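Local atomic coordinates of imelysin (Bacteroides ovatus ATCC 8483, PDB entry 3OYV), a protein that is probably a metal-binding outer-membrane protein of the imelysin-like family, which is implicated in bacterial iron uptake, although it is also classed as a peptidase. Residues D273-A278 with L350-G355; Y253-V258 with E269-A274. One frame throughout, in Å; residues are numbered along the deposited sequence.

How the contacts relate
Contacts 1 and 2 both build on helix 265-283 and share Asp273 and Ala274. Contact 1 is buried and aromatic: Trp275 and Ile276 receive Leu351 and Tyr352, where helix 343-351 gives way to a short strand. Contact 2 is only partly buried and built from small methyl groups, joining the helix to the antiparallel helix 223-261 that precedes it. Their centres lie about 9 Å apart. They touch where Leu351 CD2 packs 3.7 Å from Ala271 CB, and where Tyr352 OH makes a probable hydrogen bond of 3.1 Å with Cys272 O. Large rings thus fill the buried contact, while alanines bring two helices together nearer the surface.

Contact 1: D273-A278 with L350-G355; sequences DAWITA and LLYKNG
Tyr352 brings one edge of its ring toward the face of Trp275 in an offset edge-to-face stack, the main element of this buried contact between helix 265-283 and the helix-to-strand junction at the end of helix 343-351. The ring centroids, taken for the six-membered ring of Trp275, are 5.6 Å apart and the planes meet at 70°. The closest carbons are Tyr352 CE2 and Trp275 CE3, at 3.8 Å. Tyr352 is the first residue past helix 343-351 to leave helical geometry, and it begins one strand of a two-stranded antiparallel hairpin with 356-357. Its side chain points toward helix 265-283. The indole of Trp275 swings out with CG anti to the backbone N (chi1 -174°), which brings the benzo part of the ring to the tyrosine. Its pyrrole N-H is used elsewhere, in a hydrogen bond to Phe344 O within helix 343-351, so one side chain ties the two helices together by both stacking and a polar bond. His120 meets the indole as well, its ring plane steeply inclined to it. One residue before the tyrosine, Leu351 offers a single branch: its CD1 methyl lies 4.1 Å from Trp275 CB, beside the root of the indole, while Met28 of helix 21-47 also touches this leucine. Tyr352 OH makes a probable hydrogen bond to Cys272 O, and Ile276, crossing the tyrosine at about a right angle, packs beside that oxygen, with Ile276 CG1 3.4 Å from Tyr352 OH.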
loop_
_atom_site.group_PDB
_atom_site.type_symbol
_atom_site.label_atom_id
_atom_site.label_comp_id
_atom_site.label_asym_id
_atom_site.label_seq_id
_atom_site.Cartn_x
_atom_site.Cartn_y
_atom_site.Cartn_z
ATOM N N ASP A 273 -15.111 -7.210 -2.881
ATOM C CA ASP A 273 -14.278 -7.678 -3.995
ATOM C C ASP A 273 -13.506 -6.517 -4.631
ATOM O O ASP A 273 -12.339 -6.648 -4.933
ATOM C CB ASP A 273 -15.136 -8.330 -5.111
ATOM C CG ASP A 273 -15.826 -9.632 -4.705
ATOM O OD1 ASP A 273 -15.411 -10.270 -3.740
ATOM O OD2 ASP A 273 -16.787 -10.028 -5.413
ATOM N N ALA A 274 -14.204 -5.407 -4.853
ATOM C CA ALA A 274 -13.582 -4.247 -5.428
ATOM C C ALA A 274 -12.501 -3.652 -4.535
ATOM O O ALA A 274 -11.499 -3.135 -5.045
ATOM C CB ALA A 274 -14.642 -3.183 -5.806
ATOM N N TRP A 275 -12.698 -3.736 -3.223
ATOM C CA TRP A 275 -11.693 -3.242 -2.267
ATOM C C TRP A 275 -10.409 -4.070 -2.382
ATOM O O TRP A 275 -9.315 -3.509 -2.510
ATOM C CB TRP A 275 -12.283 -3.237 -0.844
ATOM C CG TRP A 275 -11.372 -2.610 0.167
ATOM C CD1 TRP A 275 -11.299 -1.287 0.476
ATOM C CD2 TRP A 275 -10.346 -3.261 0.960
ATOM N NE1 TRP A 275 -10.335 -1.076 1.444
ATOM C CE2 TRP A 275 -9.729 -2.271 1.737
ATOM C CE3 TRP A 275 -9.961 -4.596 1.146
ATOM C CZ2 TRP A 275 -8.725 -2.562 2.661
ATOM C CZ3 TRP A 275 -8.935 -4.863 2.026
ATOM C CH2 TRP A 275 -8.346 -3.871 2.777
ATOM N N ILE A 276 -10.529 -5.398 -2.361
ATOM C CA ILE A 276 -9.341 -6.236 -2.514
ATOM C C ILE A 276 -8.639 -5.936 -3.837
ATOM O O ILE A 276 -7.407 -5.856 -3.906
ATOM C CB ILE A 276 -9.706 -7.697 -2.449
ATOM C CG1 ILE A 276 -10.209 -8.046 -1.038
ATOM C CG2 ILE A 276 -8.509 -8.580 -2.838
ATOM C CD1 ILE A 276 -9.132 -8.130 0.074
ATOM N N THR A 277 -9.424 -5.821 -4.892
ATOM C CA THR A 277 -8.881 -5.589 -6.240
ATOM C C THR A 277 -8.083 -4.298 -6.268
ATOM O O THR A 277 -6.970 -4.249 -6.824
ATOM C CB THR A 277 -10.015 -5.607 -7.278
ATOM O OG1 THR A 277 -10.576 -6.921 -7.280
ATOM C CG2 THR A 277 -9.533 -5.188 -8.672
ATOM N N ALA A 278 -8.638 -3.238 -5.688
ATOM C CA ALA A 278 -7.976 -1.930 -5.659
ATOM C C ALA A 278 -6.745 -1.940 -4.718
ATOM O O ALA A 278 -5.757 -1.276 -4.973
ATOM C CB ALA A 278 -8.974 -0.794 -5.271
ATOM N N LEU A 350 -15.929 0.029 6.899
ATOM C CA LEU A 350 -17.311 0.204 6.440
ATOM C C LEU A 350 -17.847 -0.968 5.640
ATOM O O LEU A 350 -19.066 -1.121 5.521
ATOM C CB LEU A 350 -17.423 1.522 5.655
ATOM C CG LEU A 350 -17.195 2.831 6.447
ATOM C CD1 LEU A 350 -17.056 4.037 5.487
ATOM C CD2 LEU A 350 -18.285 3.051 7.527
ATOM N N LEU A 351 -16.942 -1.813 5.120
ATOM C CA LEU A 351 -17.305 -2.927 4.265
ATOM C C LEU A 351 -17.219 -4.309 4.918
ATOM O O LEU A 351 -17.888 -5.236 4.470
ATOM C CB LEU A 351 -16.454 -2.929 2.984
ATOM C CG LEU A 351 -16.709 -1.794 2.012
ATOM C CD1 LEU A 351 -15.700 -1.873 0.858
ATOM C CD2 LEU A 351 -18.166 -1.834 1.495
ATOM N N TYR A 352 -16.342 -4.447 5.915
ATOM C CA TYR A 352 -16.013 -5.720 6.523
ATOM C C TYR A 352 -16.225 -5.728 8.028
ATOM O O TYR A 352 -16.088 -4.683 8.682
ATOM C CB TYR A 352 -14.544 -6.021 6.306
ATOM C CG TYR A 352 -14.111 -6.366 4.908
ATOM C CD1 TYR A 352 -14.106 -7.670 4.466
ATOM C CD2 TYR A 352 -13.614 -5.375 4.054
ATOM C CE1 TYR A 352 -13.622 -7.986 3.200
ATOM C CE2 TYR A 352 -13.166 -5.679 2.790
ATOM C CZ TYR A 352 -13.146 -6.988 2.376
ATOM O OH TYR A 352 -12.649 -7.256 1.124
ATOM N N LYS A 353 -16.495 -6.917 8.549
ATOM C CA LYS A 353 -16.425 -7.115 9.973
ATOM C C LYS A 353 -15.879 -8.508 10.250
ATOM O O LYS A 353 -16.409 -9.505 9.756
ATOM C CB LYS A 353 -17.805 -6.909 10.567
ATOM C CG LYS A 353 -17.785 -7.016 12.094
ATOM C CD LYS A 353 -19.108 -6.711 12.709
ATOM C CE LYS A 353 -19.003 -6.622 14.211
ATOM N NZ LYS A 353 -20.358 -6.511 14.825
ATOM N N ASN A 354 -14.808 -8.574 11.038
ATOM C CA ASN A 354 -14.282 -9.872 11.535
ATOM C C ASN A 354 -13.959 -10.856 10.401
ATOM O O ASN A 354 -14.240 -12.064 10.456
ATOM C CB ASN A 354 -15.245 -10.525 12.571
ATOM C CG ASN A 354 -15.487 -9.653 13.811
ATOM O OD1 ASN A 354 -14.654 -8.814 14.196
ATOM N ND2 ASN A 354 -16.660 -9.837 14.432
ATOM N N GLY A 355 -13.366 -10.310 9.349
ATOM C CA GLY A 355 -12.857 -11.073 8.227
ATOM C C GLY A 355 -13.835 -11.384 7.110
ATOM O O GLY A 355 -13.469 -12.048 6.145
#

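Contact 2: Y253-V258 with E269-A274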
loop_
_atom_site.group_PDB
_atom_site.type_symbol
_atom_site.label_atom_id
_atom_site.label_comp_id
_atom_site.label_asym_id
_atom_site.label_seq_id
_atom_site.Cartn_x
_atom_site.Cartn_y
_atom_site.Cartn_z
ATOM N N TYR A 253 -15.148 2.971 -6.508
ATOM C CA TYR A 253 -16.125 4.058 -6.350
ATOM C C TYR A 253 -17.486 3.590 -6.920
ATOM O O TYR A 253 -18.507 3.748 -6.272
ATOM C CB TYR A 253 -15.630 5.323 -7.013
ATOM C CG TYR A 253 -16.597 6.463 -6.895
ATOM C CD1 TYR A 253 -16.775 7.143 -5.698
ATOM C CD2 TYR A 253 -17.404 6.796 -7.959
ATOM C CE1 TYR A 253 -17.683 8.207 -5.599
ATOM C CE2 TYR A 253 -18.299 7.844 -7.877
ATOM C CZ TYR A 253 -18.437 8.548 -6.687
ATOM O OH TYR A 253 -19.343 9.567 -6.609
ATOM N N ASN A 254 -17.501 3.013 -8.125
ATOM C CA ASN A 254 -18.753 2.567 -8.708
ATOM C C ASN A 254 -19.425 1.492 -7.865
ATOM O O ASN A 254 -20.628 1.514 -7.662
ATOM C CB ASN A 254 -18.553 2.033 -10.151
ATOM C CG ASN A 254 -18.108 3.055 -11.106
ATOM O OD1 ASN A 254 -16.968 3.005 -11.597
ATOM N ND2 ASN A 254 -18.986 3.997 -11.394
ATOM N N ALA A 255 -18.621 0.560 -7.346
ATOM C CA ALA A 255 -19.150 -0.499 -6.523
ATOM C C ALA A 255 -19.787 0.051 -5.240
ATOM O O ALA A 255 -20.828 -0.466 -4.764
ATOM C CB ALA A 255 -18.094 -1.551 -6.193
ATOM N N VAL A 256 -19.156 1.068 -4.652
ATOM C CA VAL A 256 -19.701 1.711 -3.473
ATOM C C VAL A 256 -21.005 2.454 -3.787
ATOM O O VAL A 256 -21.935 2.387 -3.009
ATOM C CB VAL A 256 -18.622 2.621 -2.835
ATOM C CG1 VAL A 256 -19.246 3.610 -1.827
ATOM C CG2 VAL A 256 -17.521 1.776 -2.161
ATOM N N ILE A 257 -21.065 3.139 -4.928
ATOM C CA ILE A 257 -22.310 3.841 -5.323
ATOM C C ILE A 257 -23.456 2.800 -5.493
ATOM O O ILE A 257 -24.575 3.018 -5.020
ATOM C CB ILE A 257 -22.104 4.715 -6.611
ATOM C CG1 ILE A 257 -21.119 5.873 -6.374
ATOM C CG2 ILE A 257 -23.466 5.241 -7.131
ATOM C CD1 ILE A 257 -21.556 6.870 -5.347
ATOM N N VAL A 258 -23.179 1.653 -6.116
ATOM C CA VAL A 258 -24.238 0.651 -6.325
ATOM C C VAL A 258 -24.718 0.097 -4.987
ATOM O O VAL A 258 -25.925 -0.067 -4.782
ATOM C CB VAL A 258 -23.800 -0.471 -7.294
ATOM C CG1 VAL A 258 -24.863 -1.587 -7.398
ATOM C CG2 VAL A 258 -23.511 0.131 -8.661
ATOM N N GLU A 269 -20.684 -7.752 -0.677
ATOM C CA GLU A 269 -19.678 -8.679 -1.223
ATOM C C GLU A 269 -18.984 -8.103 -2.461
ATOM O O GLU A 269 -17.774 -8.194 -2.599
ATOM C CB GLU A 269 -20.295 -10.038 -1.571
ATOM C CG GLU A 269 -20.705 -10.823 -0.312
ATOM C CD GLU A 269 -21.667 -11.990 -0.550
ATOM O OE1 GLU A 269 -21.965 -12.314 -1.718
ATOM O OE2 GLU A 269 -22.132 -12.581 0.463
ATOM N N THR A 270 -19.765 -7.523 -3.356
ATOM C CA THR A 270 -19.232 -6.914 -4.563
ATOM C C THR A 270 -18.283 -5.747 -4.259
ATOM O O THR A 270 -17.237 -5.619 -4.886
ATOM C CB THR A 270 -20.409 -6.493 -5.466
ATOM O OG1 THR A 270 -21.139 -7.681 -5.819
ATOM C CG2 THR A 270 -19.915 -5.784 -6.735
ATOM N N ALA A 271 -18.655 -4.889 -3.309
ATOM C CA ALA A 271 -17.805 -3.783 -2.905
ATOM C C ALA A 271 -16.534 -4.294 -2.203
ATOM O O ALA A 271 -15.450 -3.778 -2.474
ATOM C CB ALA A 271 -18.550 -2.785 -2.034
ATOM N N CYS A 272 -16.652 -5.349 -1.410
ATOM C CA CYS A 272 -15.470 -5.953 -0.812
ATOM C C CYS A 272 -14.541 -6.517 -1.887
ATOM O O CYS A 272 -13.311 -6.365 -1.819
ATOM C CB CYS A 272 -15.889 -7.067 0.135
ATOM S SG CYS A 272 -16.692 -6.502 1.671
ATOM N N ASP A 273 -15.111 -7.210 -2.881
ATOM C CA ASP A 273 -14.278 -7.678 -3.995
ATOM C C ASP A 273 -13.506 -6.517 -4.631
ATOM O O ASP A 273 -12.339 -6.648 -4.933
ATOM C CB ASP A 273 -15.136 -8.330 -5.111
ATOM C CG ASP A 273 -15.826 -9.632 -4.705
ATOM O OD1 ASP A 273 -15.411 -10.270 -3.740
ATOM O OD2 ASP A 273 -16.787 -10.028 -5.413
ATOM N N ALA A 274 -14.204 -5.407 -4.853
ATOM C CA ALA A 274 -13.582 -4.247 -5.428
ATOM C C ALA A 274 -12.501 -3.652 -4.535
ATOM O O ALA A 274 -11.499 -3.135 -5.045
ATOM C CB ALA A 274 -14.642 -3.183 -5.806
#
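Thr270 is the first residue of 269-274 to meet the facing helix: its carbonyl oxygen lies 4.4 Å from the methyl carbon CB of Ala255, a loose approach at the margin of the contact. The threonine hydroxyl is turned to its own helix, where OG1 is hydrogen-bonded to Ser266 O one turn back. Ala271 follows, and here the backbones come nearest, with the CA atoms of Ala255 and Ala271 5.1 Å apart. Ala255 CB reaches past the methyl of Ala271 to the backbone, lying 4.0 Å from Ala271 CA but 4.4 Å from Ala271 CB. The arrangement is an antiparallel helical hairpin: helices 223-261 and 265-283 are consecutive in the chain, and the short segments run at 166° with their axes 8.7 Å apart. Small methyl groups on both faces are consistent with this close approach. Leu259, one turn further along the first helix from Ala255, also touches Ala271. Cys272 points away from this helix, and its side chain meets Leu351 and Pro357 instead. At Ala274, one turn beyond Thr270, Leu252 of helix 223-261 touches the side chain, and the methyls of the two helices meet directly, with Ala255 CB and Ala274 CB 3.8 Å apart.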